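Local atomic coordinates of iminosuccinate reductase (Paracoccus denitrificans, PDB entry 6RQA), a protein that catalyses the NADH-dependent reduction of iminosuccinate to L-aspartate, regenerating the amino donor of the beta-hydroxyaspartate cycle during growth on glycolate and glyoxylate. Residues A42-F47 / A293-D298; A48-R53 / V315-L320. All blocks are in the same frame, centred on the assembly; numbering follows the deposited sequence.

Helix 36-51 supplies one side of both contacts, through successive stretches. In contact 1 its middle, 42-47, meets the end of helix 291-295, which follows the edge strand 288-290 of the parallel, nucleotide-binding sheet. In contact 2 its last turn and exit, 48-53, meet the start of helix 316-333. The two centres are 9 Å apart, and the contacts join where F47 CZ packs 3.4 Å from Q318 NE2. Both lie near the cofactor pocket: the side chain of F47 is about 9 Å from the bound NAD, and that of V315 about 8 Å, so neither of these two side chains touches the cofactor.

Contact 1. Residues A42-F47 / A293-D298; sequences AIEAVF and AVVAGD
V295 rests one methyl against the backbone of helix 36-51: CG1 lies 3.7 Å from the carbonyl oxygen of E44 and 3.9 Å from E44 CG. This is the tight part of the contact. The valine branch reaches the spot because CG1 stands anti to its own backbone nitrogen (chi1 -177°), and the two side chains pass at a slant. The other branch is held more loosely, CG2 coming no nearer than 4.3 Å to F47 CB; the phenylalanine ring itself turns off toward Q318 of helix 316-333 and D263. The extended chain of E44 carries its carboxylate away from V295, and OE1 meets K141 in a salt bridge and Y142 in a hydrogen bond, both on helix 125-143. Y142 also touches V295. The solvent side lies past V295, where the chain leaves the helix through a Schellman motif, G297 taking the positive phi (82°) in an exposed turn that continues into D298. The contact is thus van der Waals packing of V295 on helix 36-51, joining that helix to the short helix after the sheet's edge strand 288-290, while the directional polar grip on E44 comes from helix 125-143.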
loop_
_atom_site.group_PDB
_atom_site.type_symbol
_atom_site.label_atom_id
_atom_site.label_comp_id
_atom_site.label_asym_id
_atom_site.label_seq_id
_atom_site.Cartn_x
_atom_site.Cartn_y
_atom_site.Cartn_z
ATOM N N ALA A 42 11.903 13.796 15.774
ATOM C CA ALA A 42 10.834 13.498 14.825
ATOM C C ALA A 42 9.822 12.531 15.425
ATOM O O ALA A 42 8.608 12.747 15.330
ATOM C CB ALA A 42 11.420 12.931 13.533
ATOM N N ILE A 43 10.306 11.462 16.061
ATOM C CA ILE A 43 9.409 10.437 16.583
ATOM C C ILE A 43 8.665 10.943 17.813
ATOM O O ILE A 43 7.487 10.627 18.015
ATOM C CB ILE A 43 10.198 9.148 16.879
ATOM C CG1 ILE A 43 10.838 8.618 15.592
ATOM C CG2 ILE A 43 9.302 8.095 17.501
ATOM C CD1 ILE A 43 9.883 8.531 14.424
ATOM N N GLU A 44 9.335 11.736 18.652
ATOM C CA GLU A 44 8.662 12.317 19.809
ATOM C C GLU A 44 7.490 13.192 19.381
ATOM O O GLU A 44 6.399 13.110 19.957
ATOM C CB GLU A 44 9.656 13.122 20.646
ATOM C CG GLU A 44 9.013 14.019 21.689
ATOM C CD GLU A 44 10.036 14.761 22.524
ATOM O OE1 GLU A 44 10.237 14.383 23.697
ATOM O OE2 GLU A 44 10.645 15.719 22.003
ATOM N N ALA A 45 7.694 14.024 18.356
ATOM C CA ALA A 45 6.612 14.866 17.861
ATOM C C ALA A 45 5.488 14.040 17.250
ATOM O O ALA A 45 4.318 14.425 17.349
ATOM C CB ALA A 45 7.151 15.865 16.838
ATOM N N VAL A 46 5.816 12.909 16.624
ATOM C CA VAL A 46 4.787 12.096 15.980
ATOM C C VAL A 46 3.916 11.405 17.022
ATOM O O VAL A 46 2.706 11.237 16.824
ATOM C CB VAL A 46 5.429 11.095 15.001
ATOM C CG1 VAL A 46 4.961 9.670 15.276
ATOM C CG2 VAL A 46 5.096 11.486 13.573
ATOM N N PHE A 47 4.507 11.000 18.150
ATOM C CA PHE A 47 3.710 10.431 19.232
ATOM C C PHE A 47 2.722 11.451 19.780
ATOM O O PHE A 47 1.577 11.110 20.099
ATOM C CB PHE A 47 4.623 9.917 20.346
ATOM C CG PHE A 47 5.080 8.499 20.150
ATOM C CD1 PHE A 47 4.229 7.444 20.426
ATOM C CD2 PHE A 47 6.362 8.219 19.703
ATOM C CE1 PHE A 47 4.640 6.138 20.253
ATOM C CE2 PHE A 47 6.780 6.911 19.528
ATOM C CZ PHE A 47 5.918 5.870 19.803
ATOM N N ALA A 293 0.115 9.998 24.628
ATOM C CA ALA A 293 -0.647 10.765 25.607
ATOM C C ALA A 293 0.238 11.235 26.754
ATOM O O ALA A 293 -0.023 12.287 27.350
ATOM C CB ALA A 293 -1.815 9.935 26.139
ATOM N N VAL A 294 1.284 10.473 27.078
ATOM C CA VAL A 294 2.256 10.929 28.064
ATOM C C VAL A 294 3.094 12.065 27.494
ATOM O O VAL A 294 3.427 13.027 28.198
ATOM C CB VAL A 294 3.136 9.754 28.527
ATOM C CG1 VAL A 294 4.091 10.200 29.624
ATOM C CG2 VAL A 294 2.271 8.598 28.999
ATOM N N VAL A 295 3.444 11.977 26.208
ATOM C CA VAL A 295 4.244 13.022 25.578
ATOM C C VAL A 295 3.442 14.311 25.458
ATOM O O VAL A 295 3.966 15.407 25.688
ATOM C CB VAL A 295 4.759 12.542 24.208
ATOM C CG1 VAL A 295 5.650 13.597 23.574
ATOM C CG2 VAL A 295 5.501 11.221 24.351
ATOM N N ALA A 296 2.162 14.204 25.107
ATOM C CA ALA A 296 1.305 15.370 24.939
ATOM C C ALA A 296 0.826 15.960 26.259
ATOM O O ALA A 296 0.073 16.940 26.241
ATOM C CB ALA A 296 0.096 15.016 24.069
ATOM N N GLY A 297 1.233 15.395 27.393
ATOM C CA GLY A 297 0.845 15.913 28.686
ATOM C C GLY A 297 -0.520 15.483 29.180
ATOM O O GLY A 297 -0.916 15.889 30.280
ATOM N N ASP A 298 -1.253 14.675 28.411
ATOM C CA ASP A 298 -2.577 14.231 28.830
ATOM C C ASP A 298 -2.527 13.047 29.787
ATOM O O ASP A 298 -3.502 12.812 30.509
ATOM C CB ASP A 298 -3.423 13.867 27.607
ATOM C CG ASP A 298 -3.674 15.054 26.695
ATOM O OD1 ASP A 298 -2.716 15.520 26.044
ATOM O OD2 ASP A 298 -4.830 15.522 26.630
#

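Contact 2. Residues A48-R53 / V315-L320; sequences ASMARR and VGLQDL
M50 lays its side chain over the end of L317, the two running past each other in opposite directions. The methyl CD1 of the leucine sits 3.6 Å from M50 CG and 4.0 Å from M50 SD, so one branch of L317 meets two successive atoms of the methionine. Chi1 of M50 (-66°) places CG beside the backbone nitrogen, and the chain then runs out extended to the sulfur before bending at chi3. That outward run brings SD to 4.3 Å from V315 CG2, giving the methionine a second apolar partner just ahead of helix 316-333. All three side chains are buried. Strand 55-64 closes in on them, A55 touching L317 and N57 touching M50 and V315 while its OD1 accepts from the backbone N of L317, and E264 packs on both M50 and V315.

Polar groups at the start of helix 316-333 find partners of their own. The backbone N of V315 donates to Q318 OE1 over 3.2 Å; the bond is nearly straight at the hydrogen (170°), although the donor stands well above the carbonyl plane. The amides of V315, just before the helix, and of L317, in its first turn, therefore both have side-chain acceptors. Farther along the helix, D319 forms salt bridges with R131, an NAD-binding residue, and with K88, the probable proton donor or acceptor. At the other end, helix 36-51 finishes in a Schellman motif at R53. Chemically, then, the contact is a sulfur-and-methyl seam relying on shape and burial, which joins helix 36-51 to a helix whose D319 pairs with R131 and with the probable catalytic K88.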
loop_
_atom_site.group_PDB
_atom_site.type_symbol
_atom_site.label_atom_id
_atom_site.label_comp_id
_atom_site.label_asym_id
_atom_site.label_seq_id
_atom_site.Cartn_x
_atom_site.Cartn_y
_atom_site.Cartn_z
ATOM N N ALA A 48 3.144 12.713 19.890
ATOM C CA ALA A 48 2.243 13.752 20.375
ATOM C C ALA A 48 1.132 14.036 19.370
ATOM O O ALA A 48 -0.024 14.247 19.757
ATOM C CB ALA A 48 3.030 15.025 20.684
ATOM N N SER A 49 1.459 14.042 18.076
ATOM C CA SER A 49 0.445 14.299 17.057
ATOM C C SER A 49 -0.605 13.197 17.031
ATOM O O SER A 49 -1.792 13.468 16.812
ATOM C CB SER A 49 1.103 14.447 15.686
ATOM O OG SER A 49 2.016 15.529 15.671
ATOM N N MET A 50 -0.189 11.946 17.249
ATOM C CA MET A 50 -1.149 10.848 17.300
ATOM C C MET A 50 -2.057 10.964 18.516
ATOM O O MET A 50 -3.255 10.668 18.434
ATOM C CB MET A 50 -0.417 9.507 17.309
ATOM C CG MET A 50 0.348 9.201 16.038
ATOM S SD MET A 50 1.314 7.685 16.179
ATOM C CE MET A 50 0.014 6.488 16.473
ATOM N N ALA A 51 -1.504 11.384 19.656
ATOM C CA ALA A 51 -2.319 11.549 20.855
ATOM C C ALA A 51 -3.307 12.694 20.695
ATOM O O ALA A 51 -4.455 12.598 21.143
ATOM C CB ALA A 51 -1.425 11.782 22.070
ATOM N N ARG A 52 -2.881 13.787 20.062
ATOM C CA ARG A 52 -3.755 14.923 19.806
ATOM C C ARG A 52 -4.651 14.717 18.594
ATOM O O ARG A 52 -5.379 15.643 18.222
ATOM C CB ARG A 52 -2.926 16.198 19.620
ATOM C CG ARG A 52 -2.093 16.589 20.832
ATOM C CD ARG A 52 -1.549 18.002 20.686
ATOM N NE ARG A 52 -0.090 18.048 20.728
ATOM C CZ ARG A 52 0.620 18.298 21.822
ATOM N NH1 ARG A 52 0.006 18.528 22.976
ATOM N NH2 ARG A 52 1.944 18.321 21.765
ATOM N N ARG A 53 -4.606 13.535 17.972
ATOM C CA ARG A 53 -5.445 13.197 16.822
ATOM C C ARG A 53 -5.197 14.126 15.637
ATOM O O ARG A 53 -6.101 14.386 14.839
ATOM C CB ARG A 53 -6.930 13.189 17.199
ATOM C CG ARG A 53 -7.280 12.182 18.283
ATOM C CD ARG A 53 -6.849 10.779 17.886
ATOM N NE ARG A 53 -7.198 9.788 18.902
ATOM C CZ ARG A 53 -6.369 9.365 19.852
ATOM N NH1 ARG A 53 -5.134 9.842 19.920
ATOM N NH2 ARG A 53 -6.775 8.462 20.732
ATOM N N VAL A 315 4.728 1.911 13.623
ATOM C CA VAL A 315 3.659 2.520 12.844
ATOM C C VAL A 315 4.273 3.303 11.692
ATOM O O VAL A 315 5.410 3.780 11.772
ATOM C CB VAL A 315 2.756 3.428 13.708
ATOM C CG1 VAL A 315 2.099 2.622 14.819
ATOM C CG2 VAL A 315 3.549 4.589 14.281
ATOM N N GLY A 316 3.502 3.433 10.610
ATOM C CA GLY A 316 4.016 4.067 9.409
ATOM C C GLY A 316 4.375 5.530 9.590
ATOM O O GLY A 316 5.260 6.042 8.900
ATOM N N LEU A 317 3.697 6.224 10.509
ATOM C CA LEU A 317 4.010 7.632 10.738
ATOM C C LEU A 317 5.440 7.816 11.227
ATOM O O LEU A 317 6.076 8.830 10.915
ATOM C CB LEU A 317 3.027 8.240 11.739
ATOM C CG LEU A 317 1.584 8.461 11.274
ATOM C CD1 LEU A 317 0.735 8.976 12.423
ATOM C CD2 LEU A 317 1.524 9.419 10.096
ATOM N N GLN A 318 5.962 6.854 11.993
ATOM C CA GLN A 318 7.357 6.923 12.417
ATOM C C GLN A 318 8.295 6.920 11.218
ATOM O O GLN A 318 9.251 7.702 11.165
ATOM C CB GLN A 318 7.674 5.759 13.357
ATOM C CG GLN A 318 6.945 5.826 14.687
ATOM C CD GLN A 318 6.975 4.506 15.433
ATOM O OE1 GLN A 318 7.202 3.452 14.843
ATOM N NE2 GLN A 318 6.742 4.560 16.739
ATOM N N ASP A 319 8.030 6.050 10.239
ATOM C CA ASP A 319 8.821 6.050 9.013
ATOM C C ASP A 319 8.638 7.350 8.239
ATOM O O ASP A 319 9.607 7.909 7.712
ATOM C CB ASP A 319 8.436 4.854 8.142
ATOM C CG ASP A 319 8.583 3.532 8.868
ATOM O OD1 ASP A 319 9.700 3.233 9.343
ATOM O OD2 ASP A 319 7.578 2.796 8.968
ATOM N N LEU A 320 7.402 7.846 8.161
ATOM C CA LEU A 320 7.146 9.080 7.425
ATOM C C LEU A 320 7.854 10.265 8.066
ATOM O O LEU A 320 8.447 11.096 7.368
ATOM C CB LEU A 320 5.642 9.339 7.339
ATOM C CG LEU A 320 4.799 8.323 6.566
ATOM C CD1 LEU A 320 3.337 8.742 6.555
ATOM C CD2 LEU A 320 5.320 8.156 5.148
#